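Local coordinates for protein heme peroxidase (Bacteroides thetaiotaomicron, PDB 2GVK) that probably uses bound haem and hydrogen peroxide to oxidise dyes and other substrates, as a member of the dye-decolorizing peroxidase family, at residues Ile13-Ala18 against Pro307-Leu312; Gln21-Ile26 against Gly144-Asp149; Lys41-Cys46 against Arg78-Lys83; Gly159-Ala164 against Ile244-Met249. All coordinates share one frame; numbering follows the deposited sequence.

Contact 1 joins the two ends of the chain, so the other three pairings all fall between its segments in sequence. Contact 2 comes next, and the interval it spans contains contact 3; contact 4 follows after contact 2 has closed. Contacts 2 and 4 have centres about 13 Å apart and involve strands 136-145 and 245-253, the two ends of the antiparallel sheet, which F145 and P250 join, with M249 packing on Q21 and G22. Contacts 1 and 3, about 15 Å apart between centres, meet where L312 packs on C46. Contacts 3 and 4 are about 30 Å apart, on opposite sides of the chain's centre. The set thus spans both halves of the barrel-like peroxidase fold.

Contact 1: residues Ile13-Ala18 against Pro307-Leu312; sequences IPQDVA and PSYDLL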
# COMPACT_ATOMS: atom_id res chain seq x y z
N ILE A 13 20.45 14.83 -20.12
CA ILE A 13 19.55 13.95 -19.39
C ILE A 13 18.78 13.07 -20.38
O ILE A 13 18.08 13.58 -21.25
CB ILE A 13 18.52 14.77 -18.56
CG1 ILE A 13 19.22 15.88 -17.77
CG2 ILE A 13 17.72 13.84 -17.62
CD1 ILE A 13 20.34 15.40 -16.88
N PRO A 14 18.91 11.73 -20.24
CA PRO A 14 18.18 10.85 -21.13
C PRO A 14 16.71 10.73 -20.75
O PRO A 14 16.32 11.02 -19.63
CB PRO A 14 18.86 9.50 -20.92
CG PRO A 14 19.31 9.54 -19.53
CD PRO A 14 19.72 10.97 -19.27
N GLN A 15 15.90 10.34 -21.71
CA GLN A 15 14.55 9.95 -21.42
C GLN A 15 14.61 8.64 -20.60
O GLN A 15 15.69 8.09 -20.40
CB GLN A 15 13.76 9.75 -22.72
CG GLN A 15 13.46 11.05 -23.48
CD GLN A 15 12.50 10.83 -24.63
OE1 GLN A 15 11.42 10.31 -24.43
NE2 GLN A 15 12.85 11.34 -25.81
N ASP A 16 13.44 8.13 -20.20
CA ASP A 16 13.36 6.97 -19.33
C ASP A 16 13.58 5.68 -20.12
O ASP A 16 12.68 4.85 -20.24
CB ASP A 16 11.99 6.95 -18.63
CG ASP A 16 11.94 5.97 -17.46
OD1 ASP A 16 12.99 5.73 -16.83
OD2 ASP A 16 10.83 5.50 -17.14
N VAL A 17 14.80 5.48 -20.57
CA VAL A 17 15.12 4.36 -21.42
C VAL A 17 15.71 3.19 -20.64
O VAL A 17 15.95 2.12 -21.20
CB VAL A 17 16.12 4.80 -22.50
CG1 VAL A 17 15.50 5.88 -23.37
CG2 VAL A 17 17.41 5.27 -21.89
N ALA A 18 15.93 3.38 -19.36
CA ALA A 18 16.42 2.33 -18.53
C ALA A 18 15.44 2.08 -17.43
O ALA A 18 15.79 1.52 -16.41
CB ALA A 18 17.75 2.69 -17.96
N PRO A 307 15.55 10.93 -28.46
CA PRO A 307 16.53 11.96 -28.11
C PRO A 307 16.60 12.24 -26.62
O PRO A 307 15.66 11.98 -25.90
CB PRO A 307 16.03 13.22 -28.88
CG PRO A 307 14.64 12.94 -29.24
CD PRO A 307 14.39 11.47 -29.19
N SER A 308 17.72 12.78 -26.16
CA SER A 308 17.80 13.29 -24.82
C SER A 308 16.72 14.36 -24.64
O SER A 308 16.23 14.91 -25.62
CB SER A 308 19.17 13.90 -24.56
OG SER A 308 19.32 15.10 -25.29
N TYR A 309 16.35 14.64 -23.41
CA TYR A 309 15.38 15.73 -23.14
C TYR A 309 15.89 17.05 -23.67
O TYR A 309 15.13 17.83 -24.18
CB TYR A 309 15.12 15.86 -21.64
CG TYR A 309 14.18 14.83 -21.07
CD1 TYR A 309 12.85 14.78 -21.47
CD2 TYR A 309 14.59 14.00 -20.03
CE1 TYR A 309 11.98 13.87 -20.92
CE2 TYR A 309 13.74 13.08 -19.48
CZ TYR A 309 12.42 13.02 -19.91
OH TYR A 309 11.56 12.12 -19.34
N ASP A 310 17.19 17.31 -23.52
CA ASP A 310 17.80 18.56 -24.01
C ASP A 310 17.55 18.72 -25.49
O ASP A 310 17.13 19.77 -25.95
CB ASP A 310 19.31 18.58 -23.74
CG ASP A 310 19.65 18.97 -22.33
OD1 ASP A 310 18.78 19.60 -21.66
OD2 ASP A 310 20.81 18.72 -21.90
N LEU A 311 17.86 17.68 -26.25
CA LEU A 311 17.68 17.72 -27.68
C LEU A 311 16.21 17.82 -28.06
O LEU A 311 15.84 18.58 -28.95
CB LEU A 311 18.33 16.48 -28.33
CG LEU A 311 18.15 16.35 -29.85
CD1 LEU A 311 18.52 17.65 -30.57
CD2 LEU A 311 18.98 15.22 -30.35
N LEU A 312 15.37 17.05 -27.38
CA LEU A 312 13.92 17.10 -27.59
C LEU A 312 13.39 18.55 -27.47
O LEU A 312 12.61 19.00 -28.30
CB LEU A 312 13.23 16.20 -26.59
CG LEU A 312 11.80 15.86 -26.91
CD1 LEU A 312 11.68 15.15 -28.26
CD2 LEU A 312 11.24 15.00 -25.82
O HOH W 1 17.03 9.46 -24.23
O HOH W 2 11.10 9.81 -20.54
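Two hydrogen bonds tie I13-A18 to P307-L312. Y309 N donates to I13 O over 3.0 Å. The second runs from Q15 NE2 to P307 O, 2.9 Å long; it lies in the plane of the carbonyl and close to that of the amide. Since Q15 OE1 accepts from M69 N on strand 66-72, both ends of this buried amide are held and its orientation is fixed.

The bond at I13 O meets the start of helix 309-315, where amide hydrogens have no acceptor within the helix itself. S308 is the N-cap: its OG accepts from L311 N at 3.1 Å, while Y309 N turns to the N-terminal loop instead. The loop that precedes strand 24-32 is thereby fastened to the last helix of the chain.

Van der Waals contacts centre on the Y309 ring. Q15 CG, anti to its own carbonyl carbon (chi1 -70°), stands over one face in a CH-pi contact, 4.2 Å from the ring centroid and displaced toward the rim. I13 CG2 touches Y309 CD2 at 4.0 Å, and P14 O approaches Y309 CE2 obliquely to 3.3 Å.

Water completes the polar links. One molecule accepts from D16 N and lies 2.6 Å from Y309 OH; another accepts from Q15 N and makes a weak bond to P307 O.

Contact 2: residues Gln21-Ile26 against Gly144-Asp149; sequences QGENVI and GFRYMD
N24 faces F145 as an antiparallel non-hydrogen-bonded pair, and V25 faces G144 as the hydrogen-bonded pair beside it. G144 N donates to V25 O at 2.8 Å, and V25 N returns a bond to G144 O at 3.1 Å. The pairing outlasts the regular strands by one more bond, R146 N to E23 O at 2.9 Å, whose oxygen also receives a CA-H contact from F145. Strand 136-145 pairs with 24-32 on one side; F145 also bonds the backbone of P250 on strand 245-253, consistent with the family's closed beta-barrel.

Past the strands R146 carries the contact. Its chain, with CG anti to the backbone N (chi1 -170°), runs extended to NE and crosses E23 at about a right angle. In one of two E23 conformers, OE1 lies 3.3 Å from R146 CD but 4.1 Å from NE. R146 NH1 donates in the guanidinium plane to a water at 3.0 Å, which in turn donates to G22 O. NH2 is bonded to N58 O of the fourth subunit. An alanine here would probably leave that N58 carbonyl without its donor and the E23 carboxylate without a nearby positive charge. A further water bridges E23 OE2 and R146 O. E23 and R146 are thus likely held by charge attraction just beyond salt-bridge distance, packing on the aliphatic chain and this shared water, while NH1 serves a water and NH2 the subunit interface.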
# COMPACT_ATOMS: atom_id res chain seq x y z
N GLN A 21 9.84 -2.11 -16.23
CA GLN A 21 8.59 -2.31 -16.96
C GLN A 21 7.39 -1.98 -16.09
O GLN A 21 7.27 -2.45 -14.96
CB GLN A 21 8.50 -3.75 -17.46
CG GLN A 21 9.83 -4.33 -17.93
CD GLN A 21 9.99 -5.80 -17.56
OE1 GLN A 21 9.03 -6.44 -17.14
NE2 GLN A 21 11.20 -6.32 -17.71
N GLY A 22 6.49 -1.17 -16.63
CA GLY A 22 5.33 -0.73 -15.93
C GLY A 22 4.36 -1.84 -15.65
O GLY A 22 4.49 -2.96 -16.18
N GLU A 23 3.40 -1.54 -14.83
CA GLU A 23 2.32 -2.46 -14.55
C GLU A 23 1.33 -2.44 -15.72
O GLU A 23 0.71 -3.46 -16.04
CB GLU A 23 1.62 -2.06 -13.25
CG GLU A 23 0.64 -3.08 -12.70
CD GLU A 23 1.32 -4.33 -12.18
OE1 GLU A 23 2.46 -4.22 -11.69
OE2 GLU A 23 0.72 -5.43 -12.28
N ASN A 24 1.17 -1.25 -16.32
CA ASN A 24 0.26 -1.02 -17.45
C ASN A 24 1.02 -0.27 -18.48
O ASN A 24 1.77 0.63 -18.14
CB ASN A 24 -0.94 -0.20 -17.01
CG ASN A 24 -1.71 -0.86 -15.91
OD1 ASN A 24 -2.56 -1.73 -16.16
ND2 ASN A 24 -1.38 -0.50 -14.67
N VAL A 25 0.84 -0.63 -19.74
CA VAL A 25 1.63 -0.01 -20.82
C VAL A 25 0.81 0.21 -22.07
O VAL A 25 -0.05 -0.57 -22.40
CB VAL A 25 2.91 -0.88 -21.17
CG1 VAL A 25 2.51 -2.22 -21.74
CG2 VAL A 25 3.82 -0.14 -22.15
N ILE A 26 1.08 1.33 -22.73
CA ILE A 26 0.53 1.62 -24.04
C ILE A 26 1.68 1.85 -24.98
O ILE A 26 2.61 2.61 -24.67
CB ILE A 26 -0.36 2.88 -24.05
CG1 ILE A 26 -1.57 2.69 -23.14
CG2 ILE A 26 -0.81 3.18 -25.46
CD1 ILE A 26 -2.48 3.89 -23.08
N GLY A 144 -0.49 -3.30 -23.06
CA GLY A 144 0.17 -4.41 -22.36
C GLY A 144 -0.04 -4.35 -20.87
O GLY A 144 -0.57 -3.37 -20.33
N PHE A 145 0.34 -5.42 -20.19
CA PHE A 145 0.17 -5.52 -18.74
C PHE A 145 1.27 -6.35 -18.17
O PHE A 145 1.77 -7.27 -18.83
CB PHE A 145 -1.19 -6.17 -18.41
CG PHE A 145 -1.41 -7.49 -19.09
CD1 PHE A 145 -1.97 -7.55 -20.35
CD2 PHE A 145 -1.02 -8.68 -18.48
CE1 PHE A 145 -2.13 -8.77 -20.99
CE2 PHE A 145 -1.19 -9.87 -19.10
CZ PHE A 145 -1.74 -9.92 -20.35
N ARG A 146 1.63 -6.07 -16.93
CA ARG A 146 2.54 -6.93 -16.19
C ARG A 146 1.79 -8.18 -15.77
O ARG A 146 0.63 -8.12 -15.32
CB ARG A 146 3.09 -6.21 -14.97
CG ARG A 146 4.22 -6.92 -14.28
CD ARG A 146 4.75 -6.09 -13.11
NE ARG A 146 5.61 -6.87 -12.21
CZ ARG A 146 6.88 -7.08 -12.44
NH1 ARG A 146 7.42 -6.60 -13.54
NH2 ARG A 146 7.61 -7.79 -11.59
N TYR A 147 2.43 -9.32 -15.94
CA TYR A 147 1.79 -10.59 -15.73
C TYR A 147 2.48 -11.30 -14.57
O TYR A 147 3.63 -11.74 -14.69
CB TYR A 147 1.86 -11.42 -17.03
CG TYR A 147 1.29 -12.80 -16.94
CD1 TYR A 147 0.07 -13.03 -16.33
CD2 TYR A 147 1.90 -13.86 -17.61
CE1 TYR A 147 -0.47 -14.34 -16.28
CE2 TYR A 147 1.37 -15.14 -17.56
CZ TYR A 147 0.19 -15.36 -16.91
OH TYR A 147 -0.33 -16.63 -16.88
N MSE A 148 1.81 -11.34 -13.43
CA MSE A 148 2.35 -12.00 -12.25
C MSE A 148 3.68 -11.33 -11.86
O MSE A 148 3.81 -10.10 -11.93
CB MSE A 148 2.54 -13.51 -12.53
CG MSE A 148 1.31 -14.21 -13.11
SE MSE A 148 -0.03 -14.39 -11.74
CE MSE A 148 -1.72 -14.61 -12.86
N ASP A 149 4.67 -12.15 -11.54
CA ASP A 149 5.97 -11.64 -11.07
C ASP A 149 6.90 -11.37 -12.24
O ASP A 149 8.02 -11.93 -12.32
CB ASP A 149 6.62 -12.63 -10.06
CG ASP A 149 6.84 -14.03 -10.65
OD1 ASP A 149 6.05 -14.44 -11.52
OD2 ASP A 149 7.77 -14.75 -10.19
O HOH W 3 6.12 -5.22 -15.91
O HOH W 4 -1.21 -6.40 -14.48
O HOH W 5 1.99 -8.19 -11.59
O HOH W 6 -3.24 -2.95 -18.43

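Contact 3: residues Lys41-Cys46 against Arg78-Lys83; sequences KVKDVC and RLFPDK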
# COMPACT_ATOMS: atom_id res chain seq x y z
N LYS A 41 2.81 20.63 -35.27
CA LYS A 41 2.12 19.87 -34.22
C LYS A 41 3.08 18.89 -33.54
O LYS A 41 3.08 18.76 -32.32
CB LYS A 41 0.88 19.16 -34.77
CG LYS A 41 -0.24 20.15 -35.05
CD LYS A 41 -1.45 19.51 -35.61
CE LYS A 41 -2.54 20.55 -35.88
NZ LYS A 41 -3.60 20.00 -36.75
N VAL A 42 3.94 18.26 -34.32
CA VAL A 42 4.94 17.37 -33.75
C VAL A 42 5.91 18.17 -32.86
O VAL A 42 6.26 17.74 -31.76
CB VAL A 42 5.71 16.59 -34.84
CG1 VAL A 42 6.94 15.83 -34.22
CG2 VAL A 42 4.77 15.62 -35.54
N LYS A 43 6.31 19.34 -33.33
CA LYS A 43 7.24 20.19 -32.56
C LYS A 43 6.59 20.68 -31.26
O LYS A 43 7.27 20.79 -30.22
CB LYS A 43 7.72 21.37 -33.40
CG LYS A 43 8.70 20.98 -34.47
CD LYS A 43 9.29 22.20 -35.17
CE LYS A 43 10.35 21.77 -36.19
NZ LYS A 43 11.10 22.94 -36.76
N ASP A 44 5.28 20.93 -31.28
CA ASP A 44 4.52 21.31 -30.05
C ASP A 44 4.62 20.23 -29.02
O ASP A 44 4.83 20.49 -27.84
CB ASP A 44 3.04 21.57 -30.35
CG ASP A 44 2.22 21.90 -29.07
OD1 ASP A 44 2.45 23.01 -28.50
OD2 ASP A 44 1.38 21.07 -28.63
N VAL A 45 4.48 18.98 -29.45
CA VAL A 45 4.62 17.86 -28.52
C VAL A 45 6.07 17.78 -27.99
O VAL A 45 6.30 17.63 -26.80
CB VAL A 45 4.20 16.51 -29.16
CG1 VAL A 45 4.55 15.36 -28.24
CG2 VAL A 45 2.73 16.51 -29.46
N CYS A 46 7.06 17.91 -28.89
CA CYS A 46 8.47 17.92 -28.48
C CYS A 46 8.72 18.98 -27.41
O CYS A 46 9.37 18.71 -26.39
CB CYS A 46 9.41 18.18 -29.66
SG CYS A 46 9.44 16.91 -30.91
N ARG A 78 12.82 14.17 -42.37
CA ARG A 78 11.73 15.04 -42.81
C ARG A 78 11.48 16.19 -41.83
O ARG A 78 11.37 17.36 -42.24
CB ARG A 78 10.44 14.27 -42.98
CG ARG A 78 9.26 15.19 -43.27
CD ARG A 78 7.95 14.51 -43.30
NE ARG A 78 6.86 15.48 -43.34
CZ ARG A 78 5.57 15.16 -43.33
NH1 ARG A 78 5.22 13.89 -43.31
NH2 ARG A 78 4.65 16.11 -43.36
N LEU A 79 11.39 15.87 -40.55
CA LEU A 79 11.04 16.84 -39.54
C LEU A 79 12.17 17.79 -39.22
O LEU A 79 11.93 18.98 -38.97
CB LEU A 79 10.62 16.14 -38.23
CG LEU A 79 9.34 15.30 -38.27
CD1 LEU A 79 9.28 14.35 -37.11
CD2 LEU A 79 8.11 16.24 -38.28
N PHE A 80 13.41 17.26 -39.17
CA PHE A 80 14.56 17.96 -38.63
C PHE A 80 15.77 17.87 -39.58
O PHE A 80 16.80 17.32 -39.22
CB PHE A 80 14.95 17.36 -37.25
CG PHE A 80 13.76 17.14 -36.32
CD1 PHE A 80 12.98 18.20 -35.92
CD2 PHE A 80 13.45 15.86 -35.84
CE1 PHE A 80 11.87 18.00 -35.07
CE2 PHE A 80 12.37 15.67 -34.99
CZ PHE A 80 11.58 16.75 -34.62
N PRO A 81 15.64 18.43 -40.77
CA PRO A 81 16.71 18.32 -41.79
C PRO A 81 18.07 18.92 -41.39
O PRO A 81 19.09 18.54 -41.96
CB PRO A 81 16.13 19.08 -42.97
CG PRO A 81 15.11 19.98 -42.38
CD PRO A 81 14.52 19.24 -41.24
N ASP A 82 18.08 19.84 -40.44
CA ASP A 82 19.32 20.56 -40.12
C ASP A 82 19.92 20.21 -38.76
O ASP A 82 20.87 20.83 -38.32
CB ASP A 82 19.07 22.07 -40.20
CG ASP A 82 18.98 22.57 -41.65
OD1 ASP A 82 18.69 21.74 -42.56
OD2 ASP A 82 19.23 23.75 -41.89
N LYS A 83 19.42 19.14 -38.15
CA LYS A 83 19.83 18.76 -36.79
C LYS A 83 20.89 17.68 -36.79
O LYS A 83 21.31 17.20 -35.71
CB LYS A 83 18.61 18.29 -35.99
CG LYS A 83 17.73 19.41 -35.49
CD LYS A 83 18.40 20.17 -34.34
CE LYS A 83 17.45 21.24 -33.76
NZ LYS A 83 17.29 22.40 -34.68
O HOH W 7 12.78 21.29 -38.13
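L79 meets V42 through methyl groups: CD1 of L79 lies 4.0 Å from CG1 of V42, and the two side chains cross at about a right angle. Both point toward the opposite segment from their helices, L79 at the end of helix 73-79 and V42 near the start of helix 38-59. The backbone of L79 also takes part. Its carbonyl O accepts from a water at 2.6 Å, and that water accepts from K43 NZ at 2.7 Å. The ammonium group of K43 thus comes close to the C-terminal end of the other helix, where its charge would probably be favoured by the outward-facing carbonyls.

F80 is the first residue to leave helical backbone angles. Its ring lies under L79, whose CB sits 3.5 Å above the plane and over the ring centre. K43, fully extended beyond CG, brings CE to the ring edge, 4.2 Å from F80 CE1. C46 contributes its sulfur, SG being 4.3 Å from F80 CZ in an oblique approach. A type I beta turn from F80 to K83 then reverses the chain, closed by a weak bond from K83 N to F80 O.

The apolar cluster is continued by the sheet and by the last helix. L32 of strand 24-32 packs on both V42 and L79, and F71 of strand 66-72 meets L79, C46 and, edge to face, the F80 ring. From helix 309-315, L312 packs on C46 and L315 on F80.

Contact 4: residues Gly159-Ala164 against Ile244-Met249; sequences GTENPA and IVRANM. With EDO (1,2-ethanediol), chain H.
N162 sets its amide against the backbone of R246. OD1 accepts from R246 N and ND2 donates to R246 O, each at 2.9 Å, the latter nearly straight (175°) and on a lone pair. An alanine here would probably leave both backbone groups of R246 without these mates and let the loop shift.

R246 CB lies 3.9 Å from N162 OD1. The chain runs extended through CG to CD (chi2 -174°), 4.1 Å from O2 of an ethanediol probably from the crystallisation liquor, and chi3 of -95° turns NE aside. NE donates to a water 2.9 Å from both N162 OD1 and I244 O, with more acceptors about it than protons to give. E161 OE2, in one of two conformers, stands over one guanidinium face, away from its N-H directions, so its 3.3 Å salt bridge to NH2 rests on charge alone. NH1 makes a weak bond to the ethanediol O2, which N248 ND2 also reaches.

G159 begins the type I turn ending at N162 and, with D158 (bonded by N248 ND2), completes the GxxDG motif of the family. Strand 245-253 pairs with strand 258-267 on one side; on the other lies the 159-164 loop, P163 against V245 and F172 of helix 169-173.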
# COMPACT_ATOMS: atom_id res chain seq x y z
N GLY A 159 13.33 -10.56 -18.30
CA GLY A 159 13.98 -9.32 -17.91
C GLY A 159 15.11 -9.47 -16.90
O GLY A 159 15.78 -8.50 -16.60
N THR A 160 15.33 -10.68 -16.37
CA THR A 160 16.36 -10.88 -15.32
C THR A 160 17.77 -10.56 -15.85
O THR A 160 18.63 -10.08 -15.11
CB THR A 160 16.31 -12.30 -14.76
OG1 THR A 160 15.09 -12.46 -14.01
CG2 THR A 160 17.49 -12.56 -13.84
N GLU A 161 17.96 -10.74 -17.17
CA GLU A 161 19.23 -10.51 -17.83
C GLU A 161 19.53 -9.00 -18.07
O GLU A 161 20.63 -8.62 -18.45
CB GLU A 161 19.24 -11.26 -19.16
CG GLU A 161 18.54 -10.52 -20.37
CD GLU A 161 16.99 -10.37 -20.24
OE1 GLU A 161 16.35 -11.08 -19.42
OE2 GLU A 161 16.41 -9.57 -21.01
N ASN A 162 18.52 -8.16 -17.88
CA ASN A 162 18.72 -6.71 -18.06
C ASN A 162 19.82 -6.23 -17.12
O ASN A 162 19.86 -6.64 -15.96
CB ASN A 162 17.45 -5.94 -17.79
CG ASN A 162 16.50 -5.91 -18.99
OD1 ASN A 162 16.91 -6.02 -20.13
ND2 ASN A 162 15.24 -5.71 -18.71
N PRO A 163 20.70 -5.37 -17.60
CA PRO A 163 21.78 -4.88 -16.73
C PRO A 163 21.24 -4.17 -15.48
O PRO A 163 20.40 -3.26 -15.58
CB PRO A 163 22.57 -3.90 -17.64
CG PRO A 163 21.65 -3.58 -18.78
CD PRO A 163 20.77 -4.79 -18.96
N ALA A 164 21.70 -4.62 -14.33
CA ALA A 164 21.25 -4.11 -13.06
C ALA A 164 22.12 -4.68 -11.97
O ALA A 164 22.84 -5.62 -12.21
CB ALA A 164 19.78 -4.50 -12.81
N ILE A 244 21.48 -4.75 -24.10
CA ILE A 244 20.46 -3.75 -24.23
C ILE A 244 19.49 -3.88 -23.04
O ILE A 244 19.63 -4.77 -22.20
CB ILE A 244 19.70 -3.90 -25.56
CG1 ILE A 244 18.77 -5.13 -25.54
CG2 ILE A 244 20.68 -3.96 -26.72
CD1 ILE A 244 17.91 -5.29 -26.80
N VAL A 245 18.56 -2.94 -22.95
CA VAL A 245 17.54 -2.95 -21.89
C VAL A 245 16.22 -3.28 -22.54
O VAL A 245 15.74 -2.52 -23.36
CB VAL A 245 17.46 -1.60 -21.18
CG1 VAL A 245 16.28 -1.57 -20.19
CG2 VAL A 245 18.77 -1.30 -20.49
N ARG A 246 15.65 -4.42 -22.17
CA ARG A 246 14.53 -4.99 -22.92
C ARG A 246 13.28 -5.06 -22.05
O ARG A 246 13.35 -5.37 -20.86
CB ARG A 246 14.89 -6.38 -23.44
CG ARG A 246 16.11 -6.41 -24.35
CD ARG A 246 16.39 -7.76 -24.98
NE ARG A 246 17.36 -8.54 -24.21
CZ ARG A 246 17.48 -9.85 -24.27
NH1 ARG A 246 16.69 -10.56 -25.07
NH2 ARG A 246 18.39 -10.47 -23.53
N ALA A 247 12.12 -4.84 -22.67
CA ALA A 247 10.88 -5.50 -22.24
C ALA A 247 10.37 -6.54 -23.23
O ALA A 247 10.66 -6.48 -24.43
CB ALA A 247 9.81 -4.48 -21.93
N ASN A 248 9.62 -7.51 -22.71
CA ASN A 248 8.75 -8.34 -23.52
C ASN A 248 7.33 -8.36 -22.94
O ASN A 248 6.94 -9.33 -22.27
CB ASN A 248 9.29 -9.76 -23.61
CG ASN A 248 10.52 -9.86 -24.51
OD1 ASN A 248 10.40 -10.08 -25.71
ND2 ASN A 248 11.69 -9.70 -23.92
N MSE A 249 6.58 -7.29 -23.20
CA MSE A 249 5.33 -7.02 -22.51
C MSE A 249 4.21 -7.85 -23.11
O MSE A 249 3.99 -7.83 -24.31
CB MSE A 249 4.96 -5.55 -22.61
CG MSE A 249 5.92 -4.61 -21.91
SE MSE A 249 6.35 -5.24 -20.11
CE MSE A 249 4.77 -4.69 -19.23
C1 EDO H . 14.39 -10.44 -28.22
O1 EDO H . 13.83 -9.97 -29.49
C2 EDO H . 13.27 -10.84 -27.23
O2 EDO H . 13.76 -10.76 -25.85
O HOH W 8 13.95 -9.58 -21.43
O HOH W 9 18.65 -7.43 -21.90